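Local coordinates for CaaX farnesyltransferase beta subunit Ram1 (Aspergillus fumigatus, PDB 4L9P), which acts with its alpha subunit as a zinc-dependent protein farnesyltransferase, moving a farnesyl group from farnesyl diphosphate to the cysteine of a C-terminal CaaX sequence, at the interface of chains B and A. Numbering follows the deposited sequence. Chains: chain A, CaaX farnesyltransferase beta subunit Ram1; chain B, CaaX farnesyltransferase alpha subunit Ram2.

Contact 1: the interface of chains B and A. Residues chain B 161, 201; chain A 303-304, 308-309, 311, 314.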
loop_
_atom_site.group_PDB
_atom_site.type_symbol
_atom_site.label_atom_id
_atom_site.label_comp_id
_atom_site.label_asym_id
_atom_site.label_seq_id
_atom_site.Cartn_x
_atom_site.Cartn_y
_atom_site.Cartn_z
ATOM N N TYR B 161 11.946 -3.738 -0.205
ATOM C CA TYR B 161 10.823 -4.416 0.448
ATOM C C TYR B 161 10.663 -5.819 -0.081
ATOM O O TYR B 161 10.338 -6.748 0.719
ATOM C CB TYR B 161 9.510 -3.589 0.176
ATOM C CG TYR B 161 8.376 -3.930 1.102
ATOM C CD1 TYR B 161 7.557 -5.028 0.853
ATOM C CD2 TYR B 161 8.126 -3.160 2.262
ATOM C CE1 TYR B 161 6.480 -5.347 1.701
ATOM C CE2 TYR B 161 7.073 -3.472 3.098
ATOM C CZ TYR B 161 6.273 -4.595 2.816
ATOM O OH TYR B 161 5.207 -4.923 3.635
ATOM N N ASN B 201 12.351 -4.706 11.625
ATOM C CA ASN B 201 11.183 -5.543 11.437
ATOM C C ASN B 201 11.560 -7.021 11.330
ATOM O O ASN B 201 10.872 -7.890 11.873
ATOM C CB ASN B 201 10.384 -5.018 10.211
ATOM C CG ASN B 201 9.162 -5.873 9.952
ATOM O OD1 ASN B 201 8.166 -5.759 10.683
ATOM N ND2 ASN B 201 9.259 -6.835 9.016
ATOM N N SER A 303 1.315 -4.911 6.957
ATOM C CA SER A 303 2.270 -5.258 5.907
ATOM C C SER A 303 1.606 -5.941 4.709
ATOM O O SER A 303 0.403 -6.279 4.760
ATOM C CB SER A 303 3.331 -6.157 6.490
ATOM O OG SER A 303 2.763 -7.364 7.020
ATOM N N GLY A 304 2.383 -6.187 3.629
ATOM C CA GLY A 304 1.772 -6.801 2.461
ATOM C C GLY A 304 1.383 -8.235 2.656
ATOM O O GLY A 304 0.464 -8.750 2.024
ATOM N N SER A 308 5.931 -9.194 7.061
ATOM C CA SER A 308 6.660 -8.139 6.348
ATOM C C SER A 308 6.524 -6.792 7.061
ATOM O O SER A 308 5.887 -6.697 8.130
ATOM C CB SER A 308 6.177 -8.101 4.900
ATOM O OG SER A 308 6.736 -9.226 4.188
ATOM N N GLU A 309 7.120 -5.750 6.490
ATOM C CA GLU A 309 7.180 -4.470 7.202
ATOM C C GLU A 309 5.892 -3.659 7.001
ATOM O O GLU A 309 5.293 -3.605 5.898
ATOM C CB GLU A 309 8.378 -3.715 6.640
ATOM C CG GLU A 309 8.599 -2.323 7.282
ATOM C CD GLU A 309 9.820 -1.633 6.653
ATOM O OE1 GLU A 309 10.353 -2.095 5.597
ATOM O OE2 GLU A 309 10.224 -0.591 7.192
ATOM N N HIS A 311 3.374 -0.951 6.045
ATOM C CA HIS A 311 3.528 0.005 4.942
ATOM C C HIS A 311 2.176 0.629 4.656
ATOM O O HIS A 311 1.164 -0.058 4.561
ATOM C CB HIS A 311 4.034 -0.738 3.681
ATOM C CG HIS A 311 4.582 0.187 2.648
ATOM N ND1 HIS A 311 3.763 0.986 1.857
ATOM C CD2 HIS A 311 5.848 0.470 2.303
ATOM C CE1 HIS A 311 4.539 1.745 1.086
ATOM N NE2 HIS A 311 5.814 1.439 1.340
ATOM N N TYR A 314 -0.131 -0.968 1.940
ATOM C CA TYR A 314 -0.796 -2.218 2.336
ATOM C C TYR A 314 -1.778 -1.966 3.471
ATOM O O TYR A 314 -2.807 -2.668 3.566
ATOM C CB TYR A 314 0.256 -3.237 2.733
ATOM C CG TYR A 314 1.131 -3.631 1.549
ATOM C CD1 TYR A 314 0.544 -4.073 0.352
ATOM C CD2 TYR A 314 2.527 -3.739 1.650
ATOM C CE1 TYR A 314 1.334 -4.550 -0.719
ATOM C CE2 TYR A 314 3.296 -4.202 0.581
ATOM C CZ TYR A 314 2.723 -4.602 -0.580
ATOM O OH TYR A 314 3.524 -5.106 -1.583
HETATM O O HOH W 1 6.020 -7.625 10.859
#
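B:Tyr161 reaches out from the first turn of helix 161-174 of the prenyltransferase alpha subunit into the beta subunit, an alpha-alpha toroid, at the loop that leads into its helix 312-323. With CG anti to the backbone N (chi1 -163°), the phenol points away from its own helix and brings its hydroxyl to the main chain of the beta subunit. There B:Tyr161 OH donates to the carbonyl O of A:Glu309 at 2.6 Å, in the carbonyl plane and on a lone pair, while that oxygen lies at the edge of the phenol ring, in its plane. B:Tyr161 OH also accepts from the amide N of A:Gly304 at 3.1 Å, nearly straight at 164°. Giving one bond and taking another, the hydroxyl bridges two points of the same loop.

A:Tyr314 runs past B:Tyr161 in the opposite direction, the two rings touching through CE2 of A:Tyr314 and CE1 of B:Tyr161 at 3.6 Å. A:Gly304 CA sits over the centre of the A:Tyr314 ring, which probably helps to hold the loop that supplies the amide. CB of A:Glu309 lies 3.8 Å from CE2 of B:Tyr161, and the extended glutamate crosses the phenol obliquely, its carboxylate plane only 3° from that of the ring.

From helix 197-208, B:Asn201 lays its amide against the A:Ser308-A:Glu309 peptide, its CG 3.7 Å from CA of A:Glu309. A water links its OD1 to the carbonyl oxygen of A:Ser308.

Contact 2: the interface of chains B and A. Residues chain B 197-198, 260; chain A 298-299, 309, 359-360.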
loop_
_atom_site.group_PDB
_atom_site.type_symbol
_atom_site.label_atom_id
_atom_site.label_comp_id
_atom_site.label_asym_id
_atom_site.label_seq_id
_atom_site.Cartn_x
_atom_site.Cartn_y
_atom_site.Cartn_z
ATOM N N ASN B 197 14.575 0.563 9.320
ATOM C CA ASN B 197 13.423 -0.065 9.922
ATOM C C ASN B 197 13.156 -1.433 9.366
ATOM O O ASN B 197 12.568 -2.263 10.080
ATOM C CB ASN B 197 12.158 0.810 9.695
ATOM C CG ASN B 197 11.044 0.391 10.601
ATOM O OD1 ASN B 197 11.136 0.596 11.848
ATOM N ND2 ASN B 197 9.958 -0.174 10.027
ATOM N N SER B 198 13.569 -1.703 8.117
ATOM C CA SER B 198 13.327 -3.062 7.556
ATOM C C SER B 198 14.122 -4.099 8.344
ATOM O O SER B 198 13.665 -5.234 8.609
ATOM C CB SER B 198 13.803 -3.123 6.098
ATOM O OG SER B 198 13.078 -2.123 5.355
ATOM N N SER B 260 12.690 3.747 15.094
ATOM C CA SER B 260 12.623 2.274 14.939
ATOM C C SER B 260 12.866 1.461 16.219
ATOM O O SER B 260 12.071 0.595 16.514
ATOM C CB SER B 260 13.564 1.798 13.814
ATOM O OG SER B 260 13.132 2.334 12.553
ATOM N N TYR A 298 4.019 -5.448 14.717
ATOM C CA TYR A 298 4.293 -4.887 16.060
ATOM C C TYR A 298 4.292 -3.336 16.034
ATOM O O TYR A 298 4.177 -2.723 17.120
ATOM C CB TYR A 298 5.623 -5.415 16.652
ATOM C CG TYR A 298 6.824 -4.856 15.872
ATOM C CD1 TYR A 298 7.277 -5.483 14.666
ATOM C CD2 TYR A 298 7.491 -3.675 16.326
ATOM C CE1 TYR A 298 8.298 -4.924 13.954
ATOM C CE2 TYR A 298 8.556 -3.137 15.625
ATOM C CZ TYR A 298 8.930 -3.748 14.416
ATOM O OH TYR A 298 9.987 -3.236 13.680
ATOM N N GLU A 299 4.535 -2.723 14.852
ATOM C CA GLU A 299 4.530 -1.271 14.815
ATOM C C GLU A 299 3.117 -0.685 14.833
ATOM O O GLU A 299 2.974 0.517 15.122
ATOM C CB GLU A 299 5.142 -0.761 13.504
ATOM C CG GLU A 299 6.625 -1.035 13.369
ATOM C CD GLU A 299 7.129 -0.217 12.167
ATOM O OE1 GLU A 299 7.286 1.016 12.314
ATOM O OE2 GLU A 299 7.370 -0.798 11.073
ATOM N N GLU A 309 7.120 -5.750 6.490
ATOM C CA GLU A 309 7.180 -4.470 7.202
ATOM C C GLU A 309 5.892 -3.659 7.001
ATOM O O GLU A 309 5.293 -3.605 5.898
ATOM C CB GLU A 309 8.378 -3.715 6.640
ATOM C CG GLU A 309 8.599 -2.323 7.282
ATOM C CD GLU A 309 9.820 -1.633 6.653
ATOM O OE1 GLU A 309 10.353 -2.095 5.597
ATOM O OE2 GLU A 309 10.224 -0.591 7.192
ATOM N N ARG A 359 6.492 4.178 5.200
ATOM C CA ARG A 359 6.989 3.309 6.296
ATOM C C ARG A 359 8.027 4.043 7.102
ATOM O O ARG A 359 8.576 5.088 6.682
ATOM C CB ARG A 359 7.534 1.955 5.758
ATOM C CG ARG A 359 8.390 2.113 4.516
ATOM C CD ARG A 359 8.965 0.689 4.119
ATOM N NE ARG A 359 9.433 0.726 2.749
ATOM C CZ ARG A 359 10.474 -0.006 2.312
ATOM N NH1 ARG A 359 11.052 -0.932 3.114
ATOM N NH2 ARG A 359 10.857 0.135 1.058
ATOM N N THR A 360 8.207 3.535 8.318
ATOM C CA THR A 360 9.069 4.210 9.277
ATOM C C THR A 360 10.471 4.442 8.718
ATOM O O THR A 360 11.107 3.539 8.158
ATOM C CB THR A 360 9.163 3.361 10.552
ATOM O OG1 THR A 360 7.809 3.209 11.025
ATOM C CG2 THR A 360 10.072 3.998 11.640
HETATM O O HOH W 2 12.372 0.543 5.903
HETATM O O HOH W 3 13.560 2.616 7.273
HETATM O O HOH W 4 10.622 -0.680 14.278
#
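The N-terminal end of alpha-subunit helix 197-208 meets beta-subunit loops here, with B:Asn197 and B:Ser198 of its first turn facing two glutamates. The amide of B:Asn197 points into the beta subunit, CG anti to the backbone N (chi1 -165°), and its ND2 donates to both carboxylates. B:Asn197 ND2 lies 2.9 Å from OE2 of A:Glu309, on the anti side of that oxygen and tilted 24° out of the carboxylate plane, and 2.9 Å from OE2 of A:Glu299, which it meets from above the carboxylate plane. Both acceptors lie close to the amide plane, so the pair fixes its rotation. B:Asn197 OD1 is held from the alpha-subunit side by B:Ser260 OG at 2.7 Å, in the carbonyl plane on a lone pair. A water also joins OD1 to the hydroxyl of A:Tyr298 and the carbonyl oxygen of B:Ser260.

B:Ser198 OG gives its hydrogen to OE1 of A:Glu309 at 2.7 Å, coming from above the carboxylate. From the opposite face A:Arg359 NH1 makes a salt bridge to A:Glu309 OE1 at 2.8 Å, so two donors grip OE1 and would probably favour the ionised carboxylate.

A:Thr360 crosses B:Asn197 at about a right angle, A:Thr360 CB packing 3.5 Å from the amide carbon CG of B:Asn197. Within the beta subunit, A:Thr360 OG1 donates to the syn lone pair of A:Glu299 OE1 at 2.6 Å and positions that first-shell acid. Two linked waters run from B:Ser198 OG and A:Glu309 OE2 to the backbone N of B:Asn197 and the backbone carbonyl of A:Thr360. The site docks the alpha-subunit helix on the beta subunit and, since A:Arg359 also lines the isoprenoid pocket, may link the heterodimer interface to the active site.

The centres of the C-alpha atoms of contact 1 and contact 2 lie about 8 Å apart, and A:Glu309 belongs to both: its backbone carbonyl serves contact 1 and its carboxylate contact 2. Helix 197-208 of the alpha subunit also spans them, giving its first turn to contact 2 and a residue one turn further on to contact 1, where helix 161-174 joins in. The two contacts therefore form one continuous patch of the alpha-beta heterodimer. Because A:His311, A:Tyr314 and A:Arg359 also line the isoprenoid pocket, this patch probably helps to keep that wall of the active site in place.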